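Local coordinates for fibronectin type III domain-containing protein (PDB 6P2K), which probably hydrolyses the beta-1,4-glucan backbone of xyloglucan, as a family GH74 glycoside hydrolase whose catalytic module pairs two seven-bladed beta-propellers, at residues B[155-159]-B[185-189]; B[517-523]-B[576-580]. All coordinates share one frame; numbering follows the deposited sequence.

Interaction 1 of 2, residues B[155-159]-B[185-189]; sequences TFDSN and KGVYK
Two neighbouring blades of a beta-propeller meet where Phe-156, just past the outermost strand 152-155 of one sheet, packs on Tyr-188 in strand 187-190 of the next. The pair is T-shaped: the edge of Phe-156 points at the face of Tyr-188, the planes lie 56° apart, and CD1 of Phe-156 sits 3.7 Å above the ring plane of Tyr-188, over its centre. Phe-156 CE1 also reaches the aliphatic part of Lys-185, 3.9 Å from CG. Beyond this apolar patch a bend at chi2 (-57°) turns Lys-185 toward Asp-157, where NZ forms a salt bridge with OD1; the modelled 2.4 Å between NZ and OD1 is implausibly short and doubtful. The same OD1 closes an Asx turn by accepting from Asn-159 N at 3.0 Å, the donor standing above the carboxylate plane; aspartate suits the place because its short chain lets one oxygen take both N-H and ammonium. Replacing Tyr-188 by an alanine would probably leave the edge of Phe-156 without the face it meets and open a gap between the blades. Lys-185 NZ also donates to Gly-137 O, Leu-181 of strand 179-183 touches both rings, and Arg-199 of strand 198-200 touches Tyr-188.

Interaction 2 of 2, residues B[517-523]-B[576-580]; sequences SPANPAK and HPTNE
Two loops of adjacent propeller blades, each joining the first and second strands of its sheet, lie side by side here: loop 517-523 follows strand 511-516, and loop 576-580 follows strand 567-575. The charged contact centres on Glu-580. Its CG lies between the backbone N and the carbonyl carbon (chi1 70°) and the chain is extended from there, which carries the carboxylate across to the other loop. There OE2 is gripped by two donors from opposite faces of its plane. Asn-520 ND2 comes on the syn side at 3.0 Å, in a nearly straight bond (175°) with OE2 lying in the amide plane, while Lys-523 NZ makes a salt bridge on the anti side at 2.7 Å. Asn-520 OD1 accepts from Ala-522 N, which stands above the carbonyl plane, forming an Asx turn; an asparagine suits this place because its amide accepts within its own loop and donates to the other. Lys-523 closes the type I turn begun at Asn-520. Van der Waals contact is made by small or compact groups: the methyl CB of Ala-519 lies 3.6 Å from Thr-578 C, and Pro-518 CB rests 3.9 Å from Pro-577 O, a close approach of the backbones in keeping with the small side chain of Ala-519. The 576-580 loop is shaped by His-576, whose ND1 accepts from Thr-578 N in the ring plane. Water completes the joint: one molecule bridges Lys-523 NZ and Glu-580 O, and another, 2.6 Å from Ser-517 OG, donates to His-576 O.

Overall arrangement
Both interactions join consecutive blades, but on opposite sides of the chain's centre, with their own centres about 65 Å apart. Interaction 1 is largely buried and sets a loop against the start of a strand and the residues leading into it, with aromatic and aliphatic surfaces between the sheets. Interaction 2 is partly buried and sets loop against loop; here prolines, an alanine, polar side chains and two waters make the contact where interaction 1 uses two aromatic rings. A lysine meets a carboxylate in each, yet the acid of 155-159 also shapes its own loop, whereas that of 576-580 spends one oxygen on two donors across the contact. Interaction 1 lies away from the zinc sites; in interaction 2 the Pro-518 side chain is about 12 Å from a zinc ion.

Interaction 1 of 2, residues B[155-159]-B[185-189]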
ATOM      1  N   THR B 155     -35.174  67.926  -0.713  1.00 70.94           N
ATOM      2  CA  THR B 155     -34.594  67.740   0.608  1.00 71.02           C
ATOM      3  C   THR B 155     -35.692  67.325   1.577  1.00 73.42           C
ATOM      4  O   THR B 155     -36.781  67.911   1.572  1.00 75.78           O
ATOM      5  CB  THR B 155     -33.920  69.029   1.094  1.00 74.07           C
ATOM      6  OG1 THR B 155     -32.856  69.385   0.202  1.00 73.08           O
ATOM      7  CG2 THR B 155     -33.367  68.849   2.502  1.00 74.48           C
ATOM      8  N   PHE B 156     -35.417  66.308   2.397  1.00 70.07           N
ATOM      9  CA  PHE B 156     -36.340  65.914   3.450  1.00 71.20           C
ATOM     10  C   PHE B 156     -35.732  65.981   4.846  1.00 72.16           C
ATOM     11  O   PHE B 156     -36.433  65.693   5.823  1.00 79.08           O
ATOM     12  CB  PHE B 156     -36.903  64.505   3.188  1.00 69.11           C
ATOM     13  CG  PHE B 156     -35.861  63.425   3.078  1.00 64.77           C
ATOM     14  CD1 PHE B 156     -35.418  62.746   4.204  1.00 63.43           C
ATOM     15  CD2 PHE B 156     -35.347  63.064   1.844  1.00 61.84           C
ATOM     16  CE1 PHE B 156     -34.470  61.744   4.102  1.00 66.98           C
ATOM     17  CE2 PHE B 156     -34.400  62.063   1.734  1.00 65.38           C
ATOM     18  CZ  PHE B 156     -33.961  61.402   2.865  1.00 65.15           C
ATOM     19  N   ASP B 157     -34.461  66.357   4.971  1.00 71.90           N
ATOM     20  CA  ASP B 157     -33.859  66.613   6.273  1.00 73.47           C
ATOM     21  C   ASP B 157     -32.724  67.608   6.088  1.00 81.93           C
ATOM     22  O   ASP B 157     -31.876  67.425   5.209  1.00 81.17           O
ATOM     23  CB  ASP B 157     -33.349  65.323   6.926  1.00 70.55           C
ATOM     24  CG  ASP B 157     -32.687  65.573   8.269  1.00 72.28           C
ATOM     25  OD1 ASP B 157     -31.465  65.835   8.294  1.00 72.00           O
ATOM     26  OD2 ASP B 157     -33.392  65.520   9.300  1.00 82.34           O
ATOM     27  N   SER B 158     -32.715  68.655   6.913  1.00 84.65           N
ATOM     28  CA  SER B 158     -31.790  69.768   6.741  1.00 85.92           C
ATOM     29  C   SER B 158     -30.460  69.569   7.451  1.00 86.66           C
ATOM     30  O   SER B 158     -29.504  70.299   7.163  1.00 88.18           O
ATOM     31  CB  SER B 158     -32.427  71.066   7.248  1.00 90.22           C
ATOM     32  OG  SER B 158     -33.818  71.090   6.977  1.00 92.17           O
ATOM     33  N   ASN B 159     -30.373  68.606   8.363  1.00 85.97           N
ATOM     34  CA  ASN B 159     -29.174  68.459   9.173  1.00 87.76           C
ATOM     35  C   ASN B 159     -28.044  67.834   8.362  1.00 84.86           C
ATOM     36  O   ASN B 159     -28.204  66.758   7.777  1.00 81.10           O
ATOM     37  CB  ASN B 159     -29.477  67.609  10.402  1.00 78.15           C
ATOM     38  CG  ASN B 159     -28.458  67.800  11.495  1.00 83.17           C
ATOM     39  OD1 ASN B 159     -27.395  68.378  11.272  1.00 84.73           O
ATOM     40  ND2 ASN B 159     -28.771  67.311  12.689  1.00 83.84           N
ATOM     41  N   LYS B 185     -31.817  58.591   8.384  1.00 59.64           N
ATOM     42  CA  LYS B 185     -32.572  59.706   8.943  1.00 63.71           C
ATOM     43  C   LYS B 185     -33.776  59.205   9.727  1.00 65.61           C
ATOM     44  O   LYS B 185     -34.127  59.765  10.774  1.00 72.22           O
ATOM     45  CB  LYS B 185     -33.028  60.641   7.821  1.00 65.29           C
ATOM     46  CG  LYS B 185     -31.907  61.200   6.963  1.00 64.67           C
ATOM     47  CD  LYS B 185     -30.889  61.930   7.821  1.00 66.65           C
ATOM     48  CE  LYS B 185     -29.921  62.735   6.974  1.00 65.57           C
ATOM     49  NZ  LYS B 185     -30.236  64.184   6.979  1.00 68.36           N
ATOM     50  N   GLY B 186     -34.402  58.147   9.244  1.00 58.89           N
ATOM     51  CA  GLY B 186     -35.658  57.639   9.739  1.00 58.63           C
ATOM     52  C   GLY B 186     -36.562  57.320   8.566  1.00 57.55           C
ATOM     53  O   GLY B 186     -36.159  57.416   7.405  1.00 59.35           O
ATOM     54  N   VAL B 187     -37.797  56.931   8.866  1.00 58.45           N
ATOM     55  CA  VAL B 187     -38.776  56.631   7.830  1.00 60.48           C
ATOM     56  C   VAL B 187     -39.556  57.901   7.522  1.00 65.47           C
ATOM     57  O   VAL B 187     -40.145  58.511   8.420  1.00 71.03           O
ATOM     58  CB  VAL B 187     -39.714  55.496   8.264  1.00 57.27           C
ATOM     59  CG1 VAL B 187     -40.878  55.385   7.299  1.00 57.63           C
ATOM     60  CG2 VAL B 187     -38.950  54.193   8.322  1.00 53.88           C
ATOM     61  N   TYR B 188     -39.544  58.304   6.256  1.00 62.61           N
ATOM     62  CA  TYR B 188     -40.242  59.492   5.795  1.00 67.01           C
ATOM     63  C   TYR B 188     -41.326  59.089   4.808  1.00 68.70           C
ATOM     64  O   TYR B 188     -41.190  58.102   4.079  1.00 68.06           O
ATOM     65  CB  TYR B 188     -39.271  60.490   5.147  1.00 63.90           C
ATOM     66  CG  TYR B 188     -38.338  61.145   6.141  1.00 68.22           C
ATOM     67  CD1 TYR B 188     -37.280  60.439   6.697  1.00 62.92           C
ATOM     68  CD2 TYR B 188     -38.521  62.467   6.533  1.00 70.68           C
ATOM     69  CE1 TYR B 188     -36.432  61.026   7.610  1.00 64.28           C
ATOM     70  CE2 TYR B 188     -37.672  63.065   7.446  1.00 70.26           C
ATOM     71  CZ  TYR B 188     -36.630  62.339   7.983  1.00 70.74           C
ATOM     72  OH  TYR B 188     -35.777  62.922   8.893  1.00 72.96           O
ATOM     73  N   LYS B 189     -42.413  59.852   4.799  1.00 71.25           N
ATOM     74  CA  LYS B 189     -43.544  59.565   3.932  1.00 70.45           C
ATOM     75  C   LYS B 189     -43.923  60.803   3.140  1.00 72.93           C
ATOM     76  O   LYS B 189     -43.916  61.919   3.666  1.00 72.76           O
ATOM     77  CB  LYS B 189     -44.761  59.078   4.724  1.00 71.07           C
ATOM     78  CG  LYS B 189     -45.976  58.809   3.844  1.00 71.22           C
ATOM     79  CD  LYS B 189     -47.265  58.761   4.642  1.00 72.69           C
ATOM     80  CE  LYS B 189     -48.369  58.092   3.836  1.00 72.76           C
ATOM     81  NZ  LYS B 189     -49.541  57.723   4.677  1.00 76.45           N
TER

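Interaction 2 of 2, residues B[517-523]-B[576-580]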
ATOM      1  N   SER B 517      14.177  30.188  -8.301  1.00 18.64           N
ATOM      2  CA  SER B 517      15.300  30.540  -9.168  1.00 20.27           C
ATOM      3  C   SER B 517      15.186  29.816 -10.500  1.00 20.24           C
ATOM      4  O   SER B 517      15.144  28.580 -10.516  1.00 20.51           O
ATOM      5  CB  SER B 517      16.622  30.179  -8.496  1.00 24.17           C
ATOM      6  OG  SER B 517      17.651  29.995  -9.458  1.00 21.99           O
ATOM      7  N   PRO B 518      15.142  30.525 -11.633  1.00 24.71           N
ATOM      8  CA  PRO B 518      15.130  29.821 -12.924  1.00 26.24           C
ATOM      9  C   PRO B 518      16.410  29.050 -13.187  1.00 27.87           C
ATOM     10  O   PRO B 518      16.372  28.037 -13.894  1.00 27.96           O
ATOM     11  CB  PRO B 518      14.931  30.951 -13.943  1.00 28.27           C
ATOM     12  CG  PRO B 518      14.335  32.082 -13.162  1.00 27.97           C
ATOM     13  CD  PRO B 518      14.946  31.977 -11.791  1.00 24.77           C
ATOM     14  N   ALA B 519      17.542  29.496 -12.637  1.00 29.37           N
ATOM     15  CA  ALA B 519      18.798  28.784 -12.842  1.00 28.40           C
ATOM     16  C   ALA B 519      18.838  27.482 -12.056  1.00 28.31           C
ATOM     17  O   ALA B 519      19.523  26.537 -12.461  1.00 31.05           O
ATOM     18  CB  ALA B 519      19.977  29.673 -12.453  1.00 28.83           C
ATOM     19  N   ASN B 520      18.117  27.419 -10.938  1.00 25.80           N
ATOM     20  CA  ASN B 520      18.083  26.221 -10.097  1.00 23.75           C
ATOM     21  C   ASN B 520      16.697  26.128  -9.488  1.00 23.68           C
ATOM     22  O   ASN B 520      16.452  26.612  -8.374  1.00 22.30           O
ATOM     23  CB  ASN B 520      19.159  26.263  -9.013  1.00 25.58           C
ATOM     24  CG  ASN B 520      19.141  25.036  -8.115  1.00 26.87           C
ATOM     25  OD1 ASN B 520      18.397  24.086  -8.354  1.00 28.25           O
ATOM     26  ND2 ASN B 520      19.965  25.055  -7.074  1.00 23.47           N
ATOM     27  N   PRO B 521      15.751  25.502 -10.194  1.00 24.36           N
ATOM     28  CA  PRO B 521      14.358  25.490  -9.724  1.00 24.31           C
ATOM     29  C   PRO B 521      14.132  24.707  -8.440  1.00 23.48           C
ATOM     30  O   PRO B 521      12.985  24.627  -7.984  1.00 22.79           O
ATOM     31  CB  PRO B 521      13.598  24.860 -10.900  1.00 23.65           C
ATOM     32  CG  PRO B 521      14.626  24.055 -11.627  1.00 26.39           C
ATOM     33  CD  PRO B 521      15.918  24.804 -11.480  1.00 26.19           C
ATOM     34  N   ALA B 522      15.169  24.126  -7.841  1.00 20.06           N
ATOM     35  CA  ALA B 522      15.034  23.566  -6.503  1.00 17.95           C
ATOM     36  C   ALA B 522      15.192  24.624  -5.419  1.00 17.11           C
ATOM     37  O   ALA B 522      14.811  24.379  -4.269  1.00 19.74           O
ATOM     38  CB  ALA B 522      16.057  22.447  -6.291  1.00 19.04           C
ATOM     39  N   LYS B 523      15.733  25.788  -5.765  1.00 17.73           N
ATOM     40  CA  LYS B 523      16.020  26.853  -4.812  1.00 20.86           C
ATOM     41  C   LYS B 523      14.889  27.873  -4.825  1.00 21.21           C
ATOM     42  O   LYS B 523      14.486  28.342  -5.895  1.00 19.29           O
ATOM     43  CB  LYS B 523      17.352  27.525  -5.157  1.00 21.82           C
ATOM     44  CG  LYS B 523      17.684  28.760  -4.337  1.00 20.01           C
ATOM     45  CD  LYS B 523      19.146  29.161  -4.529  1.00 21.80           C
ATOM     46  CE  LYS B 523      20.085  28.079  -4.011  1.00 21.80           C
ATOM     47  NZ  LYS B 523      21.524  28.408  -4.250  1.00 20.18           N
ATOM     48  N   HIS B 576      18.015  35.927 -10.570  1.00 17.29           N
ATOM     49  CA  HIS B 576      18.753  36.083 -11.814  1.00 19.37           C
ATOM     50  C   HIS B 576      18.481  34.890 -12.729  1.00 22.93           C
ATOM     51  O   HIS B 576      18.430  33.747 -12.260  1.00 23.93           O
ATOM     52  CB  HIS B 576      20.248  36.215 -11.515  1.00 20.75           C
ATOM     53  CG  HIS B 576      21.075  36.658 -12.682  1.00 25.00           C
ATOM     54  ND1 HIS B 576      21.329  35.848 -13.768  1.00 25.55           N
ATOM     55  CD2 HIS B 576      21.719  37.824 -12.923  1.00 25.05           C
ATOM     56  CE1 HIS B 576      22.088  36.500 -14.632  1.00 27.62           C
ATOM     57  NE2 HIS B 576      22.341  37.700 -14.141  1.00 26.39           N
ATOM     58  N   PRO B 577      18.285  35.115 -14.032  1.00 23.82           N
ATOM     59  CA  PRO B 577      17.834  34.014 -14.898  1.00 21.60           C
ATOM     60  C   PRO B 577      18.861  32.909 -15.093  1.00 24.33           C
ATOM     61  O   PRO B 577      18.467  31.767 -15.365  1.00 28.06           O
ATOM     62  CB  PRO B 577      17.509  34.720 -16.223  1.00 22.29           C
ATOM     63  CG  PRO B 577      18.291  35.993 -16.182  1.00 23.97           C
ATOM     64  CD  PRO B 577      18.304  36.405 -14.743  1.00 22.94           C
ATOM     65  N   THR B 578      20.159  33.201 -14.972  1.00 24.00           N
ATOM     66  CA  THR B 578      21.188  32.187 -15.183  1.00 28.96           C
ATOM     67  C   THR B 578      22.197  32.060 -14.052  1.00 30.60           C
ATOM     68  O   THR B 578      23.003  31.125 -14.082  1.00 31.44           O
ATOM     69  CB  THR B 578      21.963  32.456 -16.484  1.00 31.18           C
ATOM     70  OG1 THR B 578      22.688  33.685 -16.367  1.00 32.00           O
ATOM     71  CG2 THR B 578      21.018  32.537 -17.675  1.00 30.90           C
ATOM     72  N   ASN B 579      22.189  32.953 -13.067  1.00 30.88           N
ATOM     73  CA  ASN B 579      23.156  32.925 -11.971  1.00 28.12           C
ATOM     74  C   ASN B 579      22.383  32.822 -10.659  1.00 27.33           C
ATOM     75  O   ASN B 579      21.813  33.811 -10.186  1.00 26.51           O
ATOM     76  CB  ASN B 579      24.046  34.163 -12.006  1.00 25.65           C
ATOM     77  CG  ASN B 579      25.199  34.086 -11.023  1.00 30.75           C
ATOM     78  OD1 ASN B 579      25.250  33.197 -10.171  1.00 31.38           O
ATOM     79  ND2 ASN B 579      26.133  35.025 -11.134  1.00 32.94           N
ATOM     80  N   GLU B 580      22.376  31.628 -10.057  1.00 22.80           N
ATOM     81  CA  GLU B 580      21.598  31.444  -8.838  1.00 26.25           C
ATOM     82  C   GLU B 580      22.197  32.166  -7.638  1.00 27.15           C
ATOM     83  O   GLU B 580      21.553  32.208  -6.585  1.00 28.40           O
ATOM     84  CB  GLU B 580      21.419  29.951  -8.534  1.00 29.62           C
ATOM     85  CG  GLU B 580      22.668  29.205  -8.101  1.00 33.24           C
ATOM     86  CD  GLU B 580      22.384  27.733  -7.817  1.00 35.92           C
ATOM     87  OE1 GLU B 580      22.789  26.877  -8.633  1.00 39.41           O
ATOM     88  OE2 GLU B 580      21.746  27.431  -6.785  1.00 34.11           O
TER
HETATM   89  O   HOH W   1      18.487  32.417 -10.039  1.00 24.40           O
HETATM   90  O   HOH W   2      22.388  30.895  -4.239  1.00 25.18           O